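Local coordinates for bifunctional thiamine biosynthesis protein ThiDN (Methanocaldococcus jannaschii DSM 2661, PDB 2PHP), which probably phosphorylates hydroxymethylpyrimidine and its phosphate, and, through the C-terminal ThiN domain described here, condenses the resulting pyrophosphate with thiazole phosphate to thiamine phosphate, at residues B[160-165]-B[171-176]. Residues are numbered along the deposited sequence; the frame is centred on the assembly and turned at random.
Sequences IRVLGR and VKKVEV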
# COMPACT_ATOMS: atom_id res chain seq x y z
N ILE B 160 1.81 -22.98 13.52
CA ILE B 160 1.86 -24.10 12.59
C ILE B 160 2.76 -23.63 11.45
O ILE B 160 2.53 -22.57 10.87
CB ILE B 160 0.48 -24.45 11.98
CG1 ILE B 160 -0.41 -25.13 13.02
CG2 ILE B 160 0.69 -25.39 10.77
CD1 ILE B 160 -1.83 -25.35 12.54
N ARG B 161 3.80 -24.39 11.16
CA ARG B 161 4.71 -24.03 10.09
C ARG B 161 4.60 -25.06 8.97
O ARG B 161 4.79 -26.25 9.18
CB ARG B 161 6.14 -23.95 10.66
CG ARG B 161 6.23 -23.03 11.87
CD ARG B 161 7.57 -23.10 12.59
NE ARG B 161 7.59 -22.23 13.77
CZ ARG B 161 7.03 -22.53 14.94
NH1 ARG B 161 6.41 -23.69 15.12
NH2 ARG B 161 7.07 -21.64 15.93
N VAL B 162 4.26 -24.58 7.77
CA VAL B 162 4.11 -25.43 6.59
C VAL B 162 5.38 -25.34 5.74
O VAL B 162 5.82 -24.26 5.37
CB VAL B 162 2.87 -24.98 5.76
CG1 VAL B 162 2.73 -25.83 4.51
CG2 VAL B 162 1.60 -25.08 6.61
N LEU B 163 5.99 -26.50 5.45
CA LEU B 163 7.22 -26.55 4.67
C LEU B 163 7.00 -27.22 3.32
O LEU B 163 6.00 -27.92 3.12
CB LEU B 163 8.31 -27.32 5.44
CG LEU B 163 8.73 -26.82 6.83
CD1 LEU B 163 7.65 -27.13 7.85
CD2 LEU B 163 10.03 -27.49 7.26
N GLY B 164 7.93 -27.02 2.39
CA GLY B 164 7.79 -27.61 1.07
C GLY B 164 9.01 -27.35 0.21
O GLY B 164 9.96 -26.69 0.65
N ARG B 165 8.98 -27.85 -1.02
CA ARG B 165 10.11 -27.68 -1.95
C ARG B 165 10.29 -26.24 -2.39
O ARG B 165 11.42 -25.77 -2.55
CB ARG B 165 9.93 -28.61 -3.16
CG ARG B 165 9.94 -30.08 -2.78
CD ARG B 165 10.57 -30.95 -3.85
NE ARG B 165 9.99 -32.30 -3.86
CZ ARG B 165 8.69 -32.56 -3.78
NH1 ARG B 165 7.81 -31.56 -3.69
NH2 ARG B 165 8.26 -33.81 -3.77
N VAL B 171 2.14 -22.88 -0.50
CA VAL B 171 0.85 -22.22 -0.60
C VAL B 171 -0.27 -23.18 -0.99
O VAL B 171 -1.42 -23.02 -0.54
CB VAL B 171 0.91 -21.03 -1.58
CG1 VAL B 171 -0.48 -20.59 -1.99
CG2 VAL B 171 1.62 -19.86 -0.90
N LYS B 172 0.05 -24.19 -1.79
CA LYS B 172 -0.96 -25.17 -2.18
C LYS B 172 -1.38 -25.97 -0.94
O LYS B 172 -2.56 -26.21 -0.73
CB LYS B 172 -0.41 -26.11 -3.27
CG LYS B 172 -0.16 -25.42 -4.61
CD LYS B 172 -1.44 -24.89 -5.24
CE LYS B 172 -1.17 -24.23 -6.58
NZ LYS B 172 -0.41 -25.14 -7.49
N LYS B 173 -0.40 -26.38 -0.12
CA LYS B 173 -0.71 -27.12 1.10
C LYS B 173 -1.56 -26.26 2.04
O LYS B 173 -2.56 -26.73 2.61
CB LYS B 173 0.57 -27.53 1.84
CG LYS B 173 1.43 -28.55 1.10
CD LYS B 173 2.67 -28.92 1.89
CE LYS B 173 3.68 -29.68 1.04
NZ LYS B 173 4.88 -30.06 1.83
N VAL B 174 -1.16 -24.99 2.19
CA VAL B 174 -1.88 -24.05 3.04
C VAL B 174 -3.34 -23.90 2.61
O VAL B 174 -4.23 -23.76 3.45
CB VAL B 174 -1.21 -22.65 3.03
CG1 VAL B 174 -2.16 -21.61 3.64
CG2 VAL B 174 0.10 -22.69 3.83
N GLU B 175 -3.58 -23.91 1.30
CA GLU B 175 -4.95 -23.79 0.79
C GLU B 175 -5.78 -24.99 1.24
O GLU B 175 -6.94 -24.85 1.61
CB GLU B 175 -4.94 -23.70 -0.73
CG GLU B 175 -6.32 -23.70 -1.38
CD GLU B 175 -6.24 -23.58 -2.88
OE1 GLU B 175 -5.41 -24.30 -3.48
OE2 GLU B 175 -7.00 -22.78 -3.46
N VAL B 176 -5.18 -26.17 1.20
CA VAL B 176 -5.88 -27.38 1.61
C VAL B 176 -6.24 -27.25 3.09
O VAL B 176 -7.38 -27.51 3.49
CB VAL B 176 -4.98 -28.63 1.41
CG1 VAL B 176 -5.66 -29.87 1.99
CG2 VAL B 176 -4.70 -28.83 -0.08
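Lys173 reaches from helix 171-176 back along strand 160-164 and donates a hydrogen bond from NZ to the main-chain oxygen of Leu163: NZ lies 2.7 Å from Leu163 O. The C=O...NZ angle is 148°, and the nitrogen is tilted a little from the carbonyl plane. Beyond CG the chain is extended, which gives it the length needed to span from the helix to the strand end. A salt bridge to Asp146 OD1 gives the same ammonium a second partner, which probably favours its charged form.

The methylene part of the lysine covers Val162. CG1 of this valine, placed anti to the backbone N by a chi1 of 178°, meets Lys173 CB at 3.8 Å and comes within 4.1 Å of Lys173 CD. Its other branch, CG2, faces Val174 CG2 at 4.0 Å. A beta-branched valine suits the strand here, since its two methyls meet two successive helix residues, Lys173 and Val174.

Strand 159-164 lies inside the mixed sheet of the ThiN domain, between strands 95-100 and 147-150, and the chain then turns into helix 167-185, which packs back on one sheet face. The axes of strand 160-164 and helix 171-176 approach to 8.4 Å, their N-to-C directions 136° apart, closer to antiparallel than to parallel. Val174 also touches Met97 of the neighbouring strand, extending the apolar layer.

With an alanine at Lys173, Leu163 O and Asp146 would probably lose their common ammonium partner, and Val162 CG1 would keep only the CB contact. The CB of Leu163 points away from the helix, and its side chain touches Ile148. Gly164 brings its CA within 3.9 Å of Lys173 NZ; its fully extended backbone is easy for glycine, and no side chain comes between that CA and the ammonium.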